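Local atomic coordinates of putative secreted protein (Pseudomonas aeruginosa, PDB entry 3NPD), a protein that is of unknown function but is probably a secreted, quorum-sensing-regulated virulence factor of a Pseudomonas-specific family. Residues P25-I28 with I32-Q35; S67-S72 with Y91-Y96; K11-V16 with R80-R85. All blocks are in the same frame, centred on the assembly; numbering follows the deposited sequence.

In the fold
Contact 1 and contact 3 lie at the surface, whereas contact 2 is buried near the middle of the chain, its centre about 7 Å from the chain centre. Contacts 1 and 2 reach the same mixed sheet: contact 1 pairs the edge strand 26-27 with strand 32-40, and contact 2 lays helix 62-74 on strand 88-95. They touch where Leu33 meets Tyr96. Contact 3 joins two helices, 4-21 and 77-83, and touches neither of the others. Chemistry follows place: backbone hydrogen bonds and a water bridge hold the sheet edge, a leucine meets the face of one aromatic ring and the edge of another in the interior, and mostly aliphatic side chains meet in contact 3, with selenomethionine against an exposed arginine.

Contact 1. Residues P25-I28 with I32-Q35; sequences PRAI and ILDQ
Arg26 and Asp34 face each other as an antiparallel hydrogen-bonded pair, each amide serving the other's carbonyl. Arg26 N donates to Asp34 O at 3.0 Å. The return bond, Asp34 N to Arg26 O, is shorter at 2.8 Å. A third bond, Ile28 N to Ile32 O at 2.8 Å, closes the turn end. At the other end Pro25 CA, after a cis peptide bond, adds a CA-H...O contact to Asp34 O.

The two side chains of the Arg26-Asp34 pair lie on one face of the sheet without forming a direct salt bridge, since Arg26 NH2 and Asp34 OD2 remain 4.5 Å apart. One water spans them instead. It accepts from Arg26 NE in the guanidinium plane at 2.8 Å and donates to Asp34 OD2 at 2.9 Å. With Asp34 CG anti to the backbone N (chi1 -177°), the carboxylate is carried out on the face shared with Arg26, where OD2 meets this water. Asp34 OD1 is engaged by Asn46 ND2 and Gly36 N, so both carboxylate oxygens have hydrogen-bond partners in this buried residue.

Apolar contacts flank the polar centre. Ile28 CD1 packs on Asp34 CB at 3.8 Å, while Ile28 CB meets Ile32 CG2. On the face carrying Ala27 and Leu33, the Leu33 CD2 methyl covers the Arg26-Ala27 peptide, 3.7 Å from Ala27 N, and also approaches Ala27 CB.

These bonds make a beta hairpin whose first arm, strand 26-27, is an outermost strand of the mixed sheet. Strand 32-40 is hydrogen-bonded on its other side to strand 43-50, through Leu33 with Ser49 and Gln35 with His47, and Leu33 also packs on Tyr96 in the loop after strand 88-95.

Contact 2. Residues S67-S72 with Y91-Y96; sequences SQLGDS and YSFTEY
Leu69 meets Tyr91 and Phe93 through its two methyl groups, and its side chain carries the whole helix half of the apolar contact. CB points from the helix toward strand 88-95. With CG beside the backbone N and anti to the carbonyl carbon (chi1 -70°), the side chain extends toward the two aromatic residues, and its branches part at CG. Leu69 CD2 lies 4.1 Å from the centroid of the Tyr91 ring and only 9° off the ring normal, a CH-pi contact centred over one face. The other branch, Leu69 CD1, approaches Phe93 CE1 at 3.8 Å. That methyl lies near the plane of the Phe93 ring, so the phenylalanine is met at its edge. Leu69 CD1 also comes within 4.1 Å of Tyr91 CB, the base of the tyrosine side chain.

Tyr91 and Phe93 are two positions apart on the strand and both direct their CB toward the helix, which explains how one leucine can reach both. Phe93 also packs on Val50 and on Met58 of helix 52-60. The Tyr91 side chain lies about 3 Å, nearest atoms, from a bound 3-cyclohexyl-1-propylsulfonic acid, probably from the crystallisation liquor. No hydrogen bond crosses between the two segments; their direct contact is apolar, consistent with helix 62-74 being held against the sheet here by hydrophobic burial and dispersion.

Contact 3. Residues K11-V16 with R80-R85; sequences KMLEKV and RQLLAR
Met12, modelled as selenomethionine, touches Arg85 at the outer side of the contact. Its chain bends at the last torsion (chi3 51°), turning Met12 CE toward the aliphatic part of the arginine, where it lies 4.0 Å from Arg85 CD. The two side chains cross at about a right angle. Beyond that contact, the Arg85 guanidinium is held by its own segment: Arg85 NH1 donates to Gln81 O at 2.8 Å, and this acceptor lies 4° out of the guanidinium plane. The bond folds the guanidinium back onto the backbone four residues earlier.

Leu13 follows, sliding past Leu82 in the opposite direction. Leu13 CD2 packs against both methyls of its partner, closest to Leu82 CD1 at 3.8 Å. This pair brings together helix 4-21 near the start of the chain and helix 77-83, which shortly precedes strand 88-95. Both helices also meet the mixed sheet here: Leu13 packs on Val39, and Val16 and Leu82 share Leu44 of strand 43-50. Ala87 touches both leucines, extending the apolar cluster into the loop before strand 88-95.

One helical turn beyond Leu13, Val16 reaches Leu82 tip to tip. Val16 CG1, set anti to the backbone N (chi1 176°), comes within 4.1 Å of Leu82 CD1, the same methyl that Leu13 CD2 touches.

Contact 1. Residues P25-I28 with I32-Q35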
loop_
_atom_site.group_PDB
_atom_site.type_symbol
_atom_site.label_atom_id
_atom_site.label_comp_id
_atom_site.label_asym_id
_atom_site.label_seq_id
_atom_site.Cartn_x
_atom_site.Cartn_y
_atom_site.Cartn_z
ATOM N N PRO A 25 -3.640 -10.635 9.469
ATOM C CA PRO A 25 -3.690 -9.280 10.007
ATOM C C PRO A 25 -2.970 -9.092 11.326
ATOM O O PRO A 25 -2.925 -10.008 12.172
ATOM C CB PRO A 25 -5.178 -9.022 10.186
ATOM C CG PRO A 25 -5.728 -10.369 10.478
ATOM C CD PRO A 25 -4.926 -11.327 9.630
ATOM N N ARG A 26 -2.379 -7.906 11.486
ATOM C CA ARG A 26 -1.759 -7.543 12.765
ATOM C C ARG A 26 -1.903 -6.053 13.011
ATOM O O ARG A 26 -1.992 -5.278 12.085
ATOM C CB ARG A 26 -0.300 -7.980 12.835
ATOM C CG ARG A 26 0.604 -7.406 11.825
ATOM C CD ARG A 26 2.082 -7.806 12.083
ATOM N NE ARG A 26 2.765 -7.605 10.815
ATOM C CZ ARG A 26 3.403 -8.520 10.075
ATOM N NH1 ARG A 26 3.614 -9.767 10.496
ATOM N NH2 ARG A 26 3.917 -8.142 8.895
ATOM N N ALA A 27 -1.905 -5.677 14.286
ATOM C CA ALA A 27 -2.062 -4.285 14.662
ATOM C C ALA A 27 -0.748 -3.534 14.438
ATOM O O ALA A 27 0.339 -3.977 14.896
ATOM C CB ALA A 27 -2.543 -4.158 16.106
ATOM N N ILE A 28 -0.857 -2.419 13.712
ATOM C CA ILE A 28 0.220 -1.420 13.583
ATOM C C ILE A 28 0.211 -0.587 14.867
ATOM O O ILE A 28 1.244 -0.275 15.434
ATOM C CB ILE A 28 0.027 -0.509 12.336
ATOM C CG1 ILE A 28 0.245 -1.290 11.020
ATOM C CG2 ILE A 28 0.967 0.733 12.354
ATOM C CD1 ILE A 28 1.574 -2.087 10.911
ATOM N N ILE A 32 -4.998 1.009 13.715
ATOM C CA ILE A 32 -4.720 0.529 12.365
ATOM C C ILE A 32 -4.326 -0.943 12.376
ATOM O O ILE A 32 -3.376 -1.320 13.064
ATOM C CB ILE A 32 -3.622 1.369 11.695
ATOM C CG1 ILE A 32 -4.050 2.832 11.524
ATOM C CG2 ILE A 32 -3.278 0.833 10.319
ATOM C CD1 ILE A 32 -2.905 3.742 11.232
ATOM N N LEU A 33 -5.020 -1.747 11.558
ATOM C CA LEU A 33 -4.656 -3.145 11.281
ATOM C C LEU A 33 -4.007 -3.226 9.911
ATOM O O LEU A 33 -4.568 -2.756 8.913
ATOM C CB LEU A 33 -5.844 -4.130 11.293
ATOM C CG LEU A 33 -6.545 -4.622 12.524
ATOM C CD1 LEU A 33 -7.634 -5.585 12.079
ATOM C CD2 LEU A 33 -5.537 -5.311 13.464
ATOM N N ASP A 34 -2.825 -3.808 9.884
ATOM C CA ASP A 34 -2.188 -4.194 8.631
ATOM C C ASP A 34 -2.868 -5.511 8.171
ATOM O O ASP A 34 -2.690 -6.578 8.787
ATOM C CB ASP A 34 -0.686 -4.364 8.850
ATOM C CG ASP A 34 0.077 -4.707 7.572
ATOM O OD1 ASP A 34 -0.516 -4.978 6.492
ATOM O OD2 ASP A 34 1.318 -4.738 7.684
ATOM N N GLN A 35 -3.586 -5.457 7.065
ATOM C CA GLN A 35 -4.346 -6.618 6.543
ATOM C C GLN A 35 -3.612 -7.366 5.454
ATOM O O GLN A 35 -4.175 -8.285 4.872
ATOM C CB GLN A 35 -5.723 -6.191 6.048
ATOM C CG GLN A 35 -6.515 -5.433 7.074
ATOM C CD GLN A 35 -7.791 -4.902 6.495
ATOM O OE1 GLN A 35 -7.780 -4.242 5.467
ATOM N NE2 GLN A 35 -8.872 -5.142 7.157
HETATM O O HOH W 1 2.949 -4.885 10.027
#

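Contact 2. Residues S67-S72 with Y91-Y96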
loop_
_atom_site.group_PDB
_atom_site.type_symbol
_atom_site.label_atom_id
_atom_site.label_comp_id
_atom_site.label_asym_id
_atom_site.label_seq_id
_atom_site.Cartn_x
_atom_site.Cartn_y
_atom_site.Cartn_z
ATOM N N SER A 67 2.188 12.483 2.347
ATOM C CA SER A 67 3.586 12.881 2.497
ATOM C C SER A 67 4.332 11.922 3.443
ATOM O O SER A 67 5.449 11.518 3.160
ATOM C CB SER A 67 3.691 14.350 2.974
ATOM O OG SER A 67 5.044 14.730 3.127
ATOM N N GLN A 68 3.684 11.551 4.535
ATOM C CA GLN A 68 4.272 10.598 5.498
ATOM C C GLN A 68 4.428 9.206 4.901
ATOM O O GLN A 68 5.458 8.552 5.110
ATOM C CB GLN A 68 3.441 10.490 6.741
ATOM C CG GLN A 68 3.424 11.746 7.540
ATOM C CD GLN A 68 2.502 11.622 8.759
ATOM O OE1 GLN A 68 2.751 10.798 9.637
ATOM N NE2 GLN A 68 1.431 12.434 8.806
ATOM N N LEU A 69 3.391 8.745 4.214
ATOM C CA LEU A 69 3.464 7.476 3.455
ATOM C C LEU A 69 4.582 7.492 2.432
ATOM O O LEU A 69 5.348 6.549 2.368
ATOM C CB LEU A 69 2.155 7.105 2.782
ATOM C CG LEU A 69 1.017 6.685 3.700
ATOM C CD1 LEU A 69 -0.263 6.614 2.914
ATOM C CD2 LEU A 69 1.292 5.321 4.413
ATOM N N GLY A 70 4.677 8.560 1.672
ATOM C CA GLY A 70 5.738 8.752 0.637
ATOM C C GLY A 70 7.124 8.688 1.230
ATOM O O GLY A 70 7.989 8.008 0.676
ATOM N N ASP A 71 7.333 9.397 2.348
ATOM C CA ASP A 71 8.633 9.411 3.058
ATOM C C ASP A 71 9.051 7.980 3.386
ATOM O O ASP A 71 10.207 7.588 3.138
ATOM C CB ASP A 71 8.579 10.214 4.379
ATOM C CG ASP A 71 8.510 11.744 4.191
ATOM O OD1 ASP A 71 8.928 12.274 3.129
ATOM O OD2 ASP A 71 8.052 12.428 5.161
ATOM N N SER A 72 8.097 7.197 3.903
ATOM C CA SER A 72 8.309 5.796 4.286
ATOM C C SER A 72 8.619 4.909 3.056
ATOM O O SER A 72 9.636 4.199 3.033
ATOM C CB SER A 72 7.059 5.291 5.028
ATOM O OG SER A 72 7.182 3.958 5.496
ATOM N N TYR A 91 -1.376 2.114 -1.039
ATOM C CA TYR A 91 -1.926 1.952 0.309
ATOM C C TYR A 91 -3.405 2.167 0.206
ATOM O O TYR A 91 -3.854 3.244 -0.197
ATOM C CB TYR A 91 -1.342 2.955 1.306
ATOM C CG TYR A 91 0.029 2.565 1.606
ATOM C CD1 TYR A 91 0.280 1.623 2.614
ATOM C CD2 TYR A 91 1.079 2.996 0.819
ATOM C CE1 TYR A 91 1.539 1.144 2.856
ATOM C CE2 TYR A 91 2.368 2.540 1.063
ATOM C CZ TYR A 91 2.595 1.620 2.100
ATOM O OH TYR A 91 3.858 1.153 2.379
ATOM N N SER A 92 -4.179 1.154 0.596
ATOM C CA SER A 92 -5.638 1.221 0.615
ATOM C C SER A 92 -6.112 1.103 2.044
ATOM O O SER A 92 -6.064 0.027 2.651
ATOM C CB SER A 92 -6.245 0.144 -0.303
ATOM O OG SER A 92 -7.652 0.091 -0.167
ATOM N N PHE A 93 -6.566 2.226 2.581
ATOM C CA PHE A 93 -7.133 2.285 3.949
ATOM C C PHE A 93 -8.632 2.306 3.859
ATOM O O PHE A 93 -9.221 3.097 3.087
ATOM C CB PHE A 93 -6.699 3.555 4.659
ATOM C CG PHE A 93 -5.234 3.649 4.950
ATOM C CD1 PHE A 93 -4.349 4.196 4.000
ATOM C CD2 PHE A 93 -4.714 3.251 6.196
ATOM C CE1 PHE A 93 -2.982 4.298 4.289
ATOM C CE2 PHE A 93 -3.347 3.353 6.463
ATOM C CZ PHE A 93 -2.498 3.864 5.515
ATOM N N THR A 94 -9.281 1.451 4.642
ATOM C CA THR A 94 -10.740 1.397 4.749
ATOM C C THR A 94 -11.140 1.440 6.231
ATOM O O THR A 94 -10.328 1.169 7.098
ATOM C CB THR A 94 -11.274 0.141 4.040
ATOM O OG1 THR A 94 -10.765 -1.021 4.692
ATOM C CG2 THR A 94 -10.870 0.163 2.528
ATOM N N GLU A 95 -12.388 1.766 6.506
ATOM C CA GLU A 95 -12.913 1.805 7.862
ATOM C C GLU A 95 -12.984 0.408 8.475
ATOM O O GLU A 95 -13.408 -0.535 7.822
ATOM C CB GLU A 95 -14.327 2.408 7.857
ATOM C CG GLU A 95 -14.335 3.916 7.886
ATOM C CD GLU A 95 -14.322 4.444 9.304
ATOM O OE1 GLU A 95 -13.537 3.917 10.136
ATOM O OE2 GLU A 95 -15.091 5.395 9.564
ATOM N N TYR A 96 -12.599 0.290 9.731
ATOM C CA TYR A 96 -12.652 -0.995 10.426
ATOM C C TYR A 96 -14.070 -1.574 10.463
ATOM O O TYR A 96 -14.236 -2.722 10.154
ATOM C CB TYR A 96 -12.100 -0.818 11.823
ATOM C CG TYR A 96 -12.161 -2.065 12.649
ATOM C CD1 TYR A 96 -11.419 -3.182 12.291
ATOM C CD2 TYR A 96 -12.965 -2.151 13.786
ATOM C CE1 TYR A 96 -11.440 -4.345 13.028
ATOM C CE2 TYR A 96 -12.965 -3.311 14.571
ATOM C CZ TYR A 96 -12.249 -4.425 14.163
ATOM O OH TYR A 96 -12.320 -5.559 14.915
#

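Contact 3. Residues K11-V16 with R80-R85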
loop_
_atom_site.group_PDB
_atom_site.type_symbol
_atom_site.label_atom_id
_atom_site.label_comp_id
_atom_site.label_asym_id
_atom_site.label_seq_id
_atom_site.Cartn_x
_atom_site.Cartn_y
_atom_site.Cartn_z
ATOM N N LYS A 11 3.578 -11.258 -11.254
ATOM C CA LYS A 11 4.027 -12.487 -10.561
ATOM C C LYS A 11 5.153 -12.247 -9.550
ATOM O O LYS A 11 5.139 -12.829 -8.476
ATOM C CB LYS A 11 4.419 -13.579 -11.558
ATOM C CG LYS A 11 3.213 -14.096 -12.326
ATOM C CD LYS A 11 2.467 -15.131 -11.466
ATOM C CE LYS A 11 0.995 -15.001 -11.554
ATOM N NZ LYS A 11 0.406 -16.105 -10.728
HETATM N N MSE A 12 6.100 -11.398 -9.898
HETATM C CA MSE A 12 7.176 -10.972 -8.984
HETATM C C MSE A 12 6.591 -10.218 -7.789
HETATM O O MSE A 12 6.987 -10.458 -6.639
HETATM C CB MSE A 12 8.204 -10.112 -9.726
HETATM C CG MSE A 12 8.877 -10.910 -10.879
HETATM SE SE MSE A 12 9.797 -9.820 -12.130
HETATM C CE MSE A 12 10.914 -8.765 -10.929
ATOM N N LEU A 13 5.655 -9.302 -8.056
ATOM C CA LEU A 13 4.954 -8.586 -6.994
ATOM C C LEU A 13 4.137 -9.529 -6.089
ATOM O O LEU A 13 4.102 -9.331 -4.894
ATOM C CB LEU A 13 4.068 -7.485 -7.565
ATOM C CG LEU A 13 4.810 -6.341 -8.288
ATOM C CD1 LEU A 13 3.762 -5.348 -8.857
ATOM C CD2 LEU A 13 5.825 -5.662 -7.369
ATOM N N GLU A 14 3.512 -10.554 -6.665
ATOM C CA GLU A 14 2.774 -11.571 -5.891
ATOM C C GLU A 14 3.690 -12.309 -4.908
ATOM O O GLU A 14 3.283 -12.585 -3.777
ATOM C CB GLU A 14 2.077 -12.589 -6.824
ATOM C CG GLU A 14 0.773 -12.045 -7.354
ATOM C CD GLU A 14 0.073 -12.914 -8.363
ATOM O OE1 GLU A 14 0.479 -14.085 -8.557
ATOM O OE2 GLU A 14 -0.904 -12.403 -8.955
ATOM N N LYS A 15 4.940 -12.580 -5.305
ATOM C CA LYS A 15 5.893 -13.212 -4.383
ATOM C C LYS A 15 6.108 -12.291 -3.194
ATOM O O LYS A 15 6.096 -12.752 -2.060
ATOM C CB LYS A 15 7.286 -13.527 -4.990
ATOM C CG LYS A 15 7.318 -14.539 -6.095
ATOM C CD LYS A 15 8.759 -15.129 -6.230
ATOM N N VAL A 16 6.370 -11.000 -3.465
ATOM C CA VAL A 16 6.515 -10.001 -2.381
ATOM C C VAL A 16 5.243 -9.907 -1.521
ATOM O O VAL A 16 5.317 -9.854 -0.310
ATOM C CB VAL A 16 6.934 -8.619 -2.910
ATOM C CG1 VAL A 16 6.991 -7.576 -1.799
ATOM C CG2 VAL A 16 8.336 -8.742 -3.588
ATOM N N ARG A 80 11.849 0.462 -3.144
ATOM C CA ARG A 80 12.553 1.203 -4.175
ATOM C C ARG A 80 12.936 0.262 -5.340
ATOM O O ARG A 80 12.854 0.658 -6.494
ATOM C CB ARG A 80 13.787 1.885 -3.615
ATOM C CG ARG A 80 13.502 3.145 -2.775
ATOM C CD ARG A 80 14.847 3.723 -2.274
ATOM N NE ARG A 80 15.629 4.407 -3.316
ATOM C CZ ARG A 80 15.363 5.613 -3.856
ATOM N NH1 ARG A 80 14.279 6.330 -3.509
ATOM N NH2 ARG A 80 16.191 6.105 -4.783
ATOM N N GLN A 81 13.325 -0.977 -5.015
ATOM C CA GLN A 81 13.646 -1.975 -6.048
ATOM C C GLN A 81 12.429 -2.286 -6.922
ATOM O O GLN A 81 12.583 -2.541 -8.122
ATOM C CB GLN A 81 14.175 -3.266 -5.450
ATOM C CG GLN A 81 15.491 -3.113 -4.790
ATOM C CD GLN A 81 15.911 -4.296 -3.945
ATOM O OE1 GLN A 81 15.222 -5.303 -3.850
ATOM N NE2 GLN A 81 17.067 -4.159 -3.309
ATOM N N LEU A 82 11.244 -2.336 -6.298
ATOM C CA LEU A 82 10.029 -2.589 -7.047
ATOM C C LEU A 82 9.662 -1.403 -7.960
ATOM O O LEU A 82 9.333 -1.580 -9.136
ATOM C CB LEU A 82 8.878 -2.979 -6.098
ATOM C CG LEU A 82 9.160 -4.185 -5.192
ATOM C CD1 LEU A 82 7.892 -4.459 -4.364
ATOM C CD2 LEU A 82 9.584 -5.443 -5.972
ATOM N N LEU A 83 9.720 -0.211 -7.390
ATOM C CA LEU A 83 9.441 1.012 -8.139
ATOM C C LEU A 83 10.445 1.151 -9.296
ATOM O O LEU A 83 10.057 1.552 -10.398
ATOM C CB LEU A 83 9.425 2.247 -7.214
ATOM C CG LEU A 83 8.060 2.544 -6.582
ATOM C CD1 LEU A 83 7.388 1.327 -5.991
ATOM C CD2 LEU A 83 8.186 3.657 -5.547
ATOM N N ALA A 84 11.695 0.724 -9.072
ATOM C CA ALA A 84 12.737 0.745 -10.102
ATOM C C ALA A 84 12.492 -0.230 -11.265
ATOM O O ALA A 84 13.166 -0.185 -12.278
ATOM C CB ALA A 84 14.149 0.488 -9.459
ATOM N N ARG A 85 11.522 -1.128 -11.107
ATOM C CA ARG A 85 11.116 -2.105 -12.115
ATOM C C ARG A 85 9.739 -1.820 -12.718
ATOM O O ARG A 85 9.252 -2.635 -13.517
ATOM C CB ARG A 85 11.182 -3.539 -11.544
ATOM C CG ARG A 85 12.640 -3.970 -11.260
ATOM C CD ARG A 85 12.683 -5.244 -10.350
ATOM N NE ARG A 85 14.062 -5.736 -10.284
ATOM C CZ ARG A 85 15.063 -5.184 -9.588
ATOM N NH1 ARG A 85 14.863 -4.083 -8.852
ATOM N NH2 ARG A 85 16.293 -5.731 -9.628
#